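Local atomic coordinates of CalS13 (Micromonospora echinospora, PDB entry 4ZAS), a protein that probably catalyses pyridoxal 5'-phosphate-dependent amino transfer to a nucleotide-linked keto sugar. Residues Glu108-Pro113 / Arg131-Asp136; Pro113-Gly118 / Val159-Leu164; Pro137-Met142 / Leu164-Asp169; Glu192-Ala197 / Cys214-Gly219. One frame throughout, in Å; residues are numbered along the deposited sequence.

In the fold
All four contacts are largely buried, but they lie at different depths and use different chemistry. Interactions 1 and 4 join neighbouring parallel strands of the same mixed sheet through backbone hydrogen bonds; the centre of interaction 4 lies about 3 Å from the centre of the chain, that of interaction 1 about 15 Å, at a sheet edge where the partly exposed Glu108 and Arg131 form a salt bridge. Interaction 2 sets the loop after strand 108-111 against the end of strand 155-161, by van der Waals contact beside the bound sugar nucleotide; interaction 3 joins two loops through an asparagine amide and a water, with Thr139 partly exposed. Interaction 2 shares Pro113 with interaction 1 and Leu164 with interaction 3.

Interaction 1: Glu108-Pro113 / Arg131-Asp136; sequences EVLTTP and RWVDVD
Pro113 lays its ring over one face of the Trp132 indole, with CB 3.9 Å from the centroid of the six-membered ring and 23° off its normal, a CH-pi contact. Trp132 CG stands beside the backbone N (chi1 -61°), which carries the indole along the sheet surface next to Thr111, whose CG2 reaches Trp132 CZ3 at 3.5 Å. Thr111 OG1 turns elsewhere, to Asn120. On the opposite face of the sheet, Leu110 and Arg131 run side by side in the same direction, Leu110 CD2 lying 3.5 Å from Arg131 CB and, more loosely, over a face of the guanidinium. The arginine chain bends at chi3 (58°), and Glu108 OE1 meets the guanidinium edge, in its plane; this oxygen lies nearest Arg131 CD (3.0 Å), and its salt bridge to Arg131 NH1 is a long one, 3.6 Å. The carboxylate itself is turned almost perpendicular to that plane. Between these layers the backbones are joined by Arg131 N to Val109 O (2.9 Å), Thr111 N to Arg131 O (3.1 Å) and Val133 N to Thr111 O (2.9 Å). This pairing of 108-111 with 129-132, connected through helix 121-125, is a parallel beta-alpha-beta unit at the edge of the main sheet.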
# COMPACT_ATOMS: atom_id res chain seq x y z
N GLU A 108 11.93 20.64 -2.05
CA GLU A 108 10.77 20.83 -2.92
C GLU A 108 10.72 19.87 -4.10
O GLU A 108 11.73 19.31 -4.52
CB GLU A 108 10.74 22.24 -3.46
CG GLU A 108 10.64 23.30 -2.41
CD GLU A 108 10.86 24.67 -2.97
OE1 GLU A 108 11.17 24.76 -4.19
OE2 GLU A 108 10.69 25.65 -2.21
N VAL A 109 9.51 19.67 -4.62
CA VAL A 109 9.29 18.90 -5.83
C VAL A 109 8.44 19.71 -6.80
O VAL A 109 7.36 20.19 -6.44
CB VAL A 109 8.60 17.54 -5.52
CG1 VAL A 109 8.33 16.77 -6.82
CG2 VAL A 109 9.46 16.71 -4.57
N LEU A 110 8.97 19.88 -8.01
CA LEU A 110 8.26 20.56 -9.08
C LEU A 110 7.41 19.53 -9.81
O LEU A 110 7.92 18.48 -10.22
CB LEU A 110 9.25 21.24 -10.03
CG LEU A 110 9.98 22.43 -9.42
CD1 LEU A 110 11.18 22.81 -10.25
CD2 LEU A 110 9.06 23.61 -9.21
N THR A 111 6.13 19.81 -9.95
CA THR A 111 5.21 18.83 -10.51
C THR A 111 4.03 19.49 -11.20
O THR A 111 3.82 20.70 -11.06
CB THR A 111 4.65 17.90 -9.43
OG1 THR A 111 3.70 17.01 -10.01
CG2 THR A 111 3.94 18.72 -8.36
N THR A 112 3.24 18.70 -11.92
CA THR A 112 2.08 19.26 -12.60
C THR A 112 0.82 19.00 -11.80
O THR A 112 0.67 17.95 -11.19
CB THR A 112 1.92 18.69 -14.00
OG1 THR A 112 0.61 19.04 -14.48
CG2 THR A 112 2.05 17.19 -13.97
N PRO A 113 -0.08 19.99 -11.77
CA PRO A 113 -1.35 19.84 -11.06
C PRO A 113 -2.44 19.17 -11.90
O PRO A 113 -3.46 18.73 -11.35
CB PRO A 113 -1.73 21.29 -10.71
CG PRO A 113 -1.03 22.10 -11.67
CD PRO A 113 0.19 21.38 -12.14
N ARG A 131 5.87 22.49 -5.45
CA ARG A 131 5.78 23.71 -6.26
C ARG A 131 5.20 23.37 -7.64
O ARG A 131 5.64 22.44 -8.31
CB ARG A 131 7.12 24.43 -6.39
CG ARG A 131 7.50 25.26 -5.17
CD ARG A 131 8.75 26.10 -5.40
NE ARG A 131 8.64 27.03 -6.52
CZ ARG A 131 9.70 27.56 -7.15
NH1 ARG A 131 10.93 27.23 -6.78
NH2 ARG A 131 9.52 28.40 -8.16
N TRP A 132 4.14 24.09 -8.01
CA TRP A 132 3.43 23.77 -9.24
C TRP A 132 4.12 24.34 -10.46
O TRP A 132 4.53 25.50 -10.50
CB TRP A 132 2.00 24.28 -9.18
CG TRP A 132 1.16 23.67 -8.06
CD1 TRP A 132 0.54 24.35 -7.04
CD2 TRP A 132 0.83 22.29 -7.87
NE1 TRP A 132 -0.14 23.48 -6.24
CE2 TRP A 132 0.00 22.21 -6.73
CE3 TRP A 132 1.13 21.11 -8.57
CZ2 TRP A 132 -0.51 21.00 -6.26
CZ3 TRP A 132 0.61 19.90 -8.11
CH2 TRP A 132 -0.19 19.86 -6.95
N VAL A 133 4.22 23.51 -11.48
CA VAL A 133 4.66 24.00 -12.75
C VAL A 133 3.43 24.08 -13.65
O VAL A 133 2.54 23.23 -13.58
CB VAL A 133 5.75 23.11 -13.32
CG1 VAL A 133 6.30 23.71 -14.59
CG2 VAL A 133 6.84 22.99 -12.31
N ASP A 134 3.38 25.12 -14.48
CA ASP A 134 2.24 25.34 -15.36
C ASP A 134 2.16 24.18 -16.36
O ASP A 134 3.08 23.38 -16.50
CB ASP A 134 2.34 26.70 -16.07
CG ASP A 134 0.98 27.23 -16.58
OD1 ASP A 134 -0.05 26.58 -16.34
OD2 ASP A 134 0.94 28.34 -17.17
N VAL A 135 1.02 24.10 -17.01
CA VAL A 135 0.74 23.09 -17.99
C VAL A 135 0.79 23.71 -19.38
O VAL A 135 0.39 24.86 -19.58
CB VAL A 135 -0.62 22.42 -17.70
CG1 VAL A 135 -1.09 21.61 -18.87
CG2 VAL A 135 -0.52 21.56 -16.46
N ASP A 136 1.35 22.97 -20.32
CA ASP A 136 1.28 23.32 -21.72
C ASP A 136 -0.11 22.96 -22.27
O ASP A 136 -0.50 21.78 -22.34
CB ASP A 136 2.40 22.61 -22.48
CG ASP A 136 2.31 22.79 -23.97
OD1 ASP A 136 1.56 23.67 -24.44
OD2 ASP A 136 3.04 22.08 -24.68

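Interaction 2: Pro113-Gly118 / Val159-Leu164; sequences PLTFEG and VVVHWL. With T46 (dTDP-4-keto-6-deoxyglucose), chain H.
Trp163 overlaps the backbone of Thr115 with the outer end of its indole, CZ3 lying 3.6 Å from Thr115 CA and 3.8 Å from Phe116 N. The contact sits at the C-terminal ends of parallel strands 108-111 and 155-161, the place where enzymes of the fold type I aminotransferase class build their active site. Its geometry is purely van der Waals, for no hydrogen bond crosses it. Trp163 has CG anti to the backbone N (chi1 -168°), which brings the indole over toward the 113-118 loop, and its NE1 is held by His381. Thr115 is pressed against the last residue of strand 155-161: its OG1 touches Val161 CG2 at 3.4 Å, while that hydroxyl is hydrogen-bonded to Thr119 OG1. The next residue faces the ligand pocket. Phe116 swings its ring away from Trp163 and presents one face to the bound dTDP-4-keto-6-deoxyglucose, whose keto oxygen O4 lies over the ring centre, 2.9 Å above the plane. The ring also meets Trp248 of the second subunit, planes about 50° apart, which places this sugar pocket at the dimer interface. Replacing Phe116 by an alanine would remove the flat surface beneath the keto group and would probably leave both the sugar and Trp248 of the second subunit less firmly placed. The ligand is also hydrogen-bonded to Gly52 O, Leu54 N and Glu55 N of the second subunit. At the ring itself, the carbonyl carbon C4 of the sugar is 3.5 Å from Phe116 CE1.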
# COMPACT_ATOMS: atom_id res chain seq x y z
N PRO A 113 -0.08 19.99 -11.77
CA PRO A 113 -1.35 19.84 -11.06
C PRO A 113 -2.44 19.17 -11.90
O PRO A 113 -3.46 18.73 -11.35
CB PRO A 113 -1.73 21.29 -10.71
CG PRO A 113 -1.03 22.10 -11.67
CD PRO A 113 0.19 21.38 -12.14
N LEU A 114 -2.21 19.08 -13.21
CA LEU A 114 -3.16 18.40 -14.10
C LEU A 114 -2.82 16.92 -14.16
O LEU A 114 -2.07 16.45 -15.03
CB LEU A 114 -3.15 19.04 -15.50
CG LEU A 114 -4.15 18.47 -16.51
CD1 LEU A 114 -5.48 18.36 -15.87
CD2 LEU A 114 -4.24 19.39 -17.73
N THR A 115 -3.41 16.18 -13.24
CA THR A 115 -3.09 14.77 -13.07
C THR A 115 -3.96 14.21 -11.97
O THR A 115 -4.70 14.95 -11.32
CB THR A 115 -1.58 14.57 -12.73
OG1 THR A 115 -1.26 13.17 -12.67
CG2 THR A 115 -1.24 15.24 -11.41
N PHE A 116 -3.87 12.90 -11.77
CA PHE A 116 -4.51 12.24 -10.63
C PHE A 116 -3.78 12.64 -9.35
O PHE A 116 -2.55 12.77 -9.36
CB PHE A 116 -4.49 10.72 -10.80
CG PHE A 116 -5.17 9.97 -9.70
CD1 PHE A 116 -6.51 10.16 -9.43
CD2 PHE A 116 -4.46 9.04 -8.94
CE1 PHE A 116 -7.14 9.45 -8.43
CE2 PHE A 116 -5.08 8.33 -7.93
CZ PHE A 116 -6.42 8.53 -7.68
N GLU A 117 -4.53 12.82 -8.26
CA GLU A 117 -3.92 13.20 -6.98
C GLU A 117 -2.85 12.20 -6.50
O GLU A 117 -1.91 12.59 -5.80
CB GLU A 117 -4.99 13.35 -5.89
CG GLU A 117 -5.87 14.60 -6.01
CD GLU A 117 -7.09 14.45 -6.93
OE1 GLU A 117 -7.24 13.42 -7.63
OE2 GLU A 117 -7.93 15.37 -6.90
N GLY A 118 -2.94 10.94 -6.90
CA GLY A 118 -1.94 9.95 -6.53
C GLY A 118 -0.55 10.33 -7.00
O GLY A 118 0.46 9.87 -6.48
N VAL A 159 8.64 15.93 -11.10
CA VAL A 159 7.70 14.90 -11.55
C VAL A 159 6.92 15.35 -12.79
O VAL A 159 6.16 16.32 -12.73
CB VAL A 159 6.69 14.50 -10.44
CG1 VAL A 159 5.72 13.46 -10.97
CG2 VAL A 159 7.40 13.97 -9.21
N VAL A 160 7.07 14.63 -13.90
CA VAL A 160 6.25 14.87 -15.10
C VAL A 160 5.25 13.72 -15.30
O VAL A 160 5.56 12.54 -15.05
CB VAL A 160 7.11 15.01 -16.37
CG1 VAL A 160 8.09 16.19 -16.25
CG2 VAL A 160 7.83 13.71 -16.65
N VAL A 161 4.05 14.07 -15.74
CA VAL A 161 3.04 13.08 -16.07
C VAL A 161 2.81 13.00 -17.56
O VAL A 161 2.59 14.03 -18.23
CB VAL A 161 1.72 13.40 -15.37
CG1 VAL A 161 0.65 12.42 -15.84
CG2 VAL A 161 1.90 13.40 -13.84
N HIS A 162 2.87 11.79 -18.10
CA HIS A 162 2.47 11.56 -19.49
C HIS A 162 0.95 11.43 -19.53
O HIS A 162 0.42 10.33 -19.65
CB HIS A 162 3.09 10.28 -20.03
CG HIS A 162 4.58 10.21 -19.92
ND1 HIS A 162 5.42 10.98 -20.70
CD2 HIS A 162 5.38 9.47 -19.11
CE1 HIS A 162 6.68 10.70 -20.39
NE2 HIS A 162 6.68 9.79 -19.43
N TRP A 163 0.25 12.55 -19.46
CA TRP A 163 -1.20 12.51 -19.39
C TRP A 163 -1.81 11.75 -20.57
O TRP A 163 -1.41 11.95 -21.72
CB TRP A 163 -1.77 13.93 -19.30
CG TRP A 163 -3.23 13.95 -18.95
CD1 TRP A 163 -4.25 14.41 -19.72
CD2 TRP A 163 -3.82 13.45 -17.74
NE1 TRP A 163 -5.45 14.25 -19.06
CE2 TRP A 163 -5.21 13.66 -17.84
CE3 TRP A 163 -3.32 12.86 -16.57
CZ2 TRP A 163 -6.10 13.30 -16.83
CZ3 TRP A 163 -4.21 12.49 -15.57
CH2 TRP A 163 -5.58 12.72 -15.70
N LEU A 164 -2.71 10.82 -20.25
CA LEU A 164 -3.40 9.94 -21.19
C LEU A 164 -2.47 9.05 -21.99
O LEU A 164 -2.90 8.38 -22.93
CB LEU A 164 -4.26 10.78 -22.14
CG LEU A 164 -5.21 11.67 -21.36
CD1 LEU A 164 -5.96 12.58 -22.29
CD2 LEU A 164 -6.17 10.83 -20.52
C4 T46 H . -7.33 7.12 -11.09
C5 T46 H . -8.36 7.84 -12.02
C6 T46 H . -7.58 8.56 -13.08
C21 T46 H . -15.01 -0.47 -13.49
O21 T46 H . -15.79 -0.84 -14.32
N31 T46 H . -14.28 -1.42 -12.54
C41 T46 H . -13.34 -0.94 -11.53
O41 T46 H . -12.80 -1.72 -10.83
C51 T46 H . -13.05 0.48 -11.40
C5A T46 H . -12.02 0.95 -10.32
C61 T46 H . -13.72 1.45 -12.29
N11 T46 H . -14.67 0.99 -13.31
C1, T46 H . -15.38 1.92 -14.23
C2, T46 H . -16.30 2.62 -13.52
C3, T46 H . -16.19 4.19 -13.97
O3, T46 H . -17.24 4.43 -14.96
O4, T46 H . -14.47 2.91 -14.91
C4, T46 H . -15.04 4.37 -14.50
C5, T46 H . -14.07 5.06 -13.52
O5, T46 H . -14.16 4.40 -12.25
P T46 H . -13.77 5.27 -10.89
O1P T46 H . -15.04 5.67 -10.16
O2P T46 H . -12.88 4.42 -10.01
OPP T46 H . -12.90 6.61 -11.42
P2 T46 H . -11.85 7.55 -10.50
O4P T46 H . -11.84 8.99 -11.00
O3P T46 H . -12.30 7.50 -9.05
O1 T46 H . -10.32 6.96 -10.54
C1 T46 H . -9.95 6.10 -11.55
C2 T46 H . -8.95 5.19 -10.90
O2 T46 H . -9.65 4.40 -9.88
C3 T46 H . -7.93 6.02 -10.24
O3 T46 H . -6.87 5.18 -9.71
O4 T46 H . -6.21 7.45 -11.04
O5 T46 H . -9.33 6.91 -12.61

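Interaction 3: Pro137-Met142 / Leu164-Asp169; sequences PATLNM and LGYPVD
Asn141 points its amide into the bend of 164-169, where ND2 gives a hydrogen bond to Tyr166 O at 3.0 Å with an N-H...O angle of 150°. The contact thereby joins the loop before helix 144-150 to the loop between strand 155-161 and helix 170-180. The acceptor lies almost in the amide plane, although the donor is tilted 35° from the plane of the carbonyl. Around this bond the packing is close: Val168 CG2 crosses the amide, 3.6 Å from ND2 and 3.8 Å from Asn141 CG, and the Tyr166 ring turns an edge to the same nitrogen, with CD2 at 3.9 Å. A water completes the polar joint, accepting from Asn141 ND2 at 3.1 Å and donating to Pro167 O at 3.0 Å. The carboxamide is fixed from its other end as well, OD1 accepting from the backbone N of Trp163.

The partly exposed side is looser. There Thr139 makes a single approach, CG2 to Tyr166 CE2 at 3.9 Å, the two side chains crossing nearly at right angles. With OG1 turned to Asn141 N in an ST turn (chi1 59°), CG2 stands beside the backbone N and faces Tyr166. Tyr166 sends its hydroxyl away to Glu316. Both polar atoms of the Asn141 amide are engaged, by backbone groups and water, and the joint combines this backbone-directed amide with modest packing of Val168 and Tyr166.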
# COMPACT_ATOMS: atom_id res chain seq x y z
N PRO A 137 -0.89 23.98 -22.65
CA PRO A 137 -2.29 23.80 -23.08
C PRO A 137 -2.47 22.96 -24.35
O PRO A 137 -3.59 22.59 -24.65
CB PRO A 137 -2.78 25.24 -23.30
CG PRO A 137 -1.56 26.05 -23.43
CD PRO A 137 -0.50 25.40 -22.61
N ALA A 138 -1.39 22.69 -25.08
CA ALA A 138 -1.49 21.89 -26.29
C ALA A 138 -1.34 20.40 -26.01
O ALA A 138 -1.88 19.58 -26.76
CB ALA A 138 -0.45 22.32 -27.31
N THR A 139 -0.60 20.05 -24.95
CA THR A 139 -0.32 18.65 -24.62
C THR A 139 -1.01 18.17 -23.33
O THR A 139 -1.11 16.97 -23.08
CB THR A 139 1.19 18.40 -24.44
OG1 THR A 139 1.70 19.24 -23.40
CG2 THR A 139 1.97 18.69 -25.72
N LEU A 140 -1.47 19.12 -22.53
CA LEU A 140 -1.98 18.88 -21.19
C LEU A 140 -0.87 18.39 -20.26
O LEU A 140 -1.13 18.04 -19.11
CB LEU A 140 -3.14 17.88 -21.23
CG LEU A 140 -4.33 18.24 -22.13
CD1 LEU A 140 -5.36 17.13 -22.12
CD2 LEU A 140 -4.99 19.58 -21.74
N ASN A 141 0.37 18.39 -20.75
CA ASN A 141 1.52 18.04 -19.91
C ASN A 141 2.27 19.28 -19.40
O ASN A 141 1.90 20.40 -19.73
CB ASN A 141 2.49 17.11 -20.67
CG ASN A 141 1.91 15.72 -20.88
OD1 ASN A 141 1.07 15.27 -20.11
ND2 ASN A 141 2.38 15.02 -21.91
N MET A 142 3.31 19.07 -18.61
CA MET A 142 4.04 20.16 -17.97
C MET A 142 4.66 21.12 -18.98
O MET A 142 5.24 20.69 -19.96
CB MET A 142 5.15 19.61 -17.07
CG MET A 142 5.92 20.67 -16.31
SD MET A 142 7.27 20.00 -15.33
CE MET A 142 6.38 19.09 -14.06
N LEU A 164 -2.71 10.82 -20.25
CA LEU A 164 -3.40 9.94 -21.19
C LEU A 164 -2.47 9.05 -21.99
O LEU A 164 -2.90 8.38 -22.93
CB LEU A 164 -4.26 10.78 -22.14
CG LEU A 164 -5.21 11.67 -21.36
CD1 LEU A 164 -5.96 12.58 -22.29
CD2 LEU A 164 -6.17 10.83 -20.52
N GLY A 165 -1.20 9.00 -21.61
CA GLY A 165 -0.23 8.22 -22.35
C GLY A 165 0.40 8.96 -23.51
O GLY A 165 1.01 8.36 -24.40
N TYR A 166 0.24 10.29 -23.53
CA TYR A 166 0.93 11.11 -24.51
C TYR A 166 2.26 11.53 -23.91
O TYR A 166 2.29 12.24 -22.91
CB TYR A 166 0.10 12.35 -24.96
CG TYR A 166 0.79 13.16 -26.03
CD1 TYR A 166 0.59 12.88 -27.39
CD2 TYR A 166 1.67 14.18 -25.70
CE1 TYR A 166 1.24 13.62 -28.39
CE2 TYR A 166 2.32 14.93 -26.70
CZ TYR A 166 2.10 14.64 -28.04
OH TYR A 166 2.76 15.38 -29.01
N PRO A 167 3.35 11.07 -24.50
CA PRO A 167 4.68 11.31 -23.93
C PRO A 167 5.13 12.77 -23.85
O PRO A 167 5.10 13.50 -24.83
CB PRO A 167 5.61 10.55 -24.89
CG PRO A 167 4.73 9.48 -25.48
CD PRO A 167 3.38 10.13 -25.63
N VAL A 168 5.57 13.16 -22.66
CA VAL A 168 6.32 14.39 -22.48
C VAL A 168 7.55 14.40 -23.40
O VAL A 168 8.11 13.35 -23.70
CB VAL A 168 6.74 14.52 -21.01
CG1 VAL A 168 7.69 15.70 -20.80
CG2 VAL A 168 5.48 14.65 -20.14
N ASP A 169 7.94 15.57 -23.90
CA ASP A 169 9.18 15.65 -24.67
C ASP A 169 10.36 15.43 -23.75
O ASP A 169 10.87 16.38 -23.18
CB ASP A 169 9.33 17.00 -25.36
CG ASP A 169 10.44 17.00 -26.39
OD1 ASP A 169 11.62 16.90 -26.00
OD2 ASP A 169 10.12 17.12 -27.59
O HOH W 1 4.00 16.20 -24.21

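Interaction 4: Glu192-Ala197 / Cys214-Gly219; sequences EDCAQA and CVYSTG
Cys194 sets its CB almost exactly over the centre of the Tyr216 ring, 3.6 Å from the centroid and 5° off the normal, a CH-pi contact; SG, beside the backbone N at chi1 -52°, lies farther out over the same face at 4.5 Å from that centroid. Next to this overlap, strands 189-193 and 213-217 pair in parallel. Val215 N donates to Glu192 O at 2.9 Å, nearly straight, and Val215 O accepts from Cys194 N at 2.7 Å. Past that bond the chain of 192-197 turns, and its donors find partners at home: Ala195 N gives to Asp193 OD1 (2.9 Å, an Asx turn), and Ala197 N to Cys194 O in a type I turn. The other carboxylate oxygen, Asp193 OD2, is bonded to Thr119. Glu192 is equally well supplied, with His162 on OE1 and Asn212 on OE2, while its carboxylate carbon CD rests 3.7 Å from Cys214 SG. The Tyr216 hydroxyl bonds to Leu207 O and its ring stacks on Phe231; a leucine in its place would probably leave that carbonyl without its partner and strip Cys194 of the flat surface it lies on. At the far end Ser217 OG accepts from Gly219 N (3.1 Å, an ST turn) and also bonds the phosphate oxygen OP2 of the pyridoxal-modified residue at position 222, whose O3 is met by Gln196 NE2. The buried polar groups of Glu192, Asp193, Tyr216 and Ser217 are thus paired, and the end of strand 213-217 (Ser217) and the turn after strand 189-193 (Gln196) meet the cofactor at its phosphate and at O3.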
# COMPACT_ATOMS: atom_id res chain seq x y z
N GLU A 192 9.23 10.12 -13.92
CA GLU A 192 8.12 10.09 -14.89
C GLU A 192 6.92 9.28 -14.41
O GLU A 192 7.02 8.07 -14.24
CB GLU A 192 8.58 9.48 -16.22
CG GLU A 192 9.67 10.24 -16.95
CD GLU A 192 10.12 9.52 -18.21
OE1 GLU A 192 9.27 8.92 -18.89
OE2 GLU A 192 11.33 9.52 -18.52
N ASP A 193 5.77 9.93 -14.23
CA ASP A 193 4.54 9.18 -13.94
C ASP A 193 3.95 8.57 -15.23
O ASP A 193 3.32 9.26 -16.03
CB ASP A 193 3.52 10.09 -13.26
CG ASP A 193 2.25 9.36 -12.85
OD1 ASP A 193 1.99 8.25 -13.36
OD2 ASP A 193 1.49 9.92 -12.02
N CYS A 194 4.17 7.28 -15.43
CA CYS A 194 3.72 6.58 -16.63
C CYS A 194 2.46 5.75 -16.38
O CYS A 194 2.22 4.76 -17.06
CB CYS A 194 4.83 5.67 -17.17
SG CYS A 194 6.40 6.47 -17.39
N ALA A 195 1.67 6.15 -15.38
CA ALA A 195 0.52 5.37 -14.94
C ALA A 195 -0.47 5.03 -16.07
O ALA A 195 -1.01 3.92 -16.10
CB ALA A 195 -0.21 6.09 -13.84
N GLN A 196 -0.69 5.96 -16.98
CA GLN A 196 -1.64 5.73 -18.06
C GLN A 196 -0.93 5.40 -19.35
O GLN A 196 -1.55 5.39 -20.42
CB GLN A 196 -2.54 6.94 -18.25
CG GLN A 196 -3.13 7.44 -16.98
CD GLN A 196 -3.83 8.76 -17.15
OE1 GLN A 196 -3.74 9.38 -18.19
NE2 GLN A 196 -4.60 9.17 -16.14
N ALA A 197 0.37 5.18 -19.27
CA ALA A 197 1.22 5.20 -20.45
C ALA A 197 1.74 3.84 -20.87
O ALA A 197 2.67 3.78 -21.66
CB ALA A 197 2.40 6.13 -20.22
N CYS A 214 10.90 5.79 -13.73
CA CYS A 214 9.51 5.75 -14.26
C CYS A 214 8.58 4.87 -13.42
O CYS A 214 8.92 3.72 -13.10
CB CYS A 214 9.51 5.21 -15.69
SG CYS A 214 10.51 6.14 -16.83
N VAL A 215 7.41 5.40 -13.08
CA VAL A 215 6.42 4.65 -12.31
C VAL A 215 5.18 4.36 -13.14
O VAL A 215 4.59 5.28 -13.70
CB VAL A 215 6.01 5.41 -11.04
CG1 VAL A 215 4.99 4.60 -10.26
CG2 VAL A 215 7.24 5.74 -10.19
N TYR A 216 4.80 3.09 -13.21
CA TYR A 216 3.63 2.63 -13.96
C TYR A 216 2.54 2.17 -13.01
O TYR A 216 2.83 1.74 -11.90
CB TYR A 216 4.00 1.48 -14.90
CG TYR A 216 4.67 1.84 -16.22
CD1 TYR A 216 6.04 2.09 -16.31
CD2 TYR A 216 3.94 1.85 -17.40
CE1 TYR A 216 6.64 2.38 -17.53
CE2 TYR A 216 4.52 2.13 -18.61
CZ TYR A 216 5.87 2.40 -18.68
OH TYR A 216 6.42 2.68 -19.92
N SER A 217 1.28 2.25 -13.45
CA SER A 217 0.20 1.65 -12.68
C SER A 217 -0.40 0.47 -13.43
O SER A 217 -0.56 0.52 -14.66
CB SER A 217 -0.90 2.67 -12.39
OG SER A 217 -2.07 2.06 -11.86
N THR A 218 -0.77 -0.57 -12.70
CA THR A 218 -1.53 -1.67 -13.28
C THR A 218 -2.83 -1.85 -12.50
O THR A 218 -3.32 -2.98 -12.35
CB THR A 218 -0.75 -2.99 -13.31
OG1 THR A 218 -0.21 -3.26 -12.01
CG2 THR A 218 0.38 -2.91 -14.30
N GLY A 219 -3.39 -0.72 -12.04
CA GLY A 219 -4.69 -0.69 -11.38
C GLY A 219 -5.84 -1.13 -12.29
O GLY A 219 -5.65 -1.36 -13.49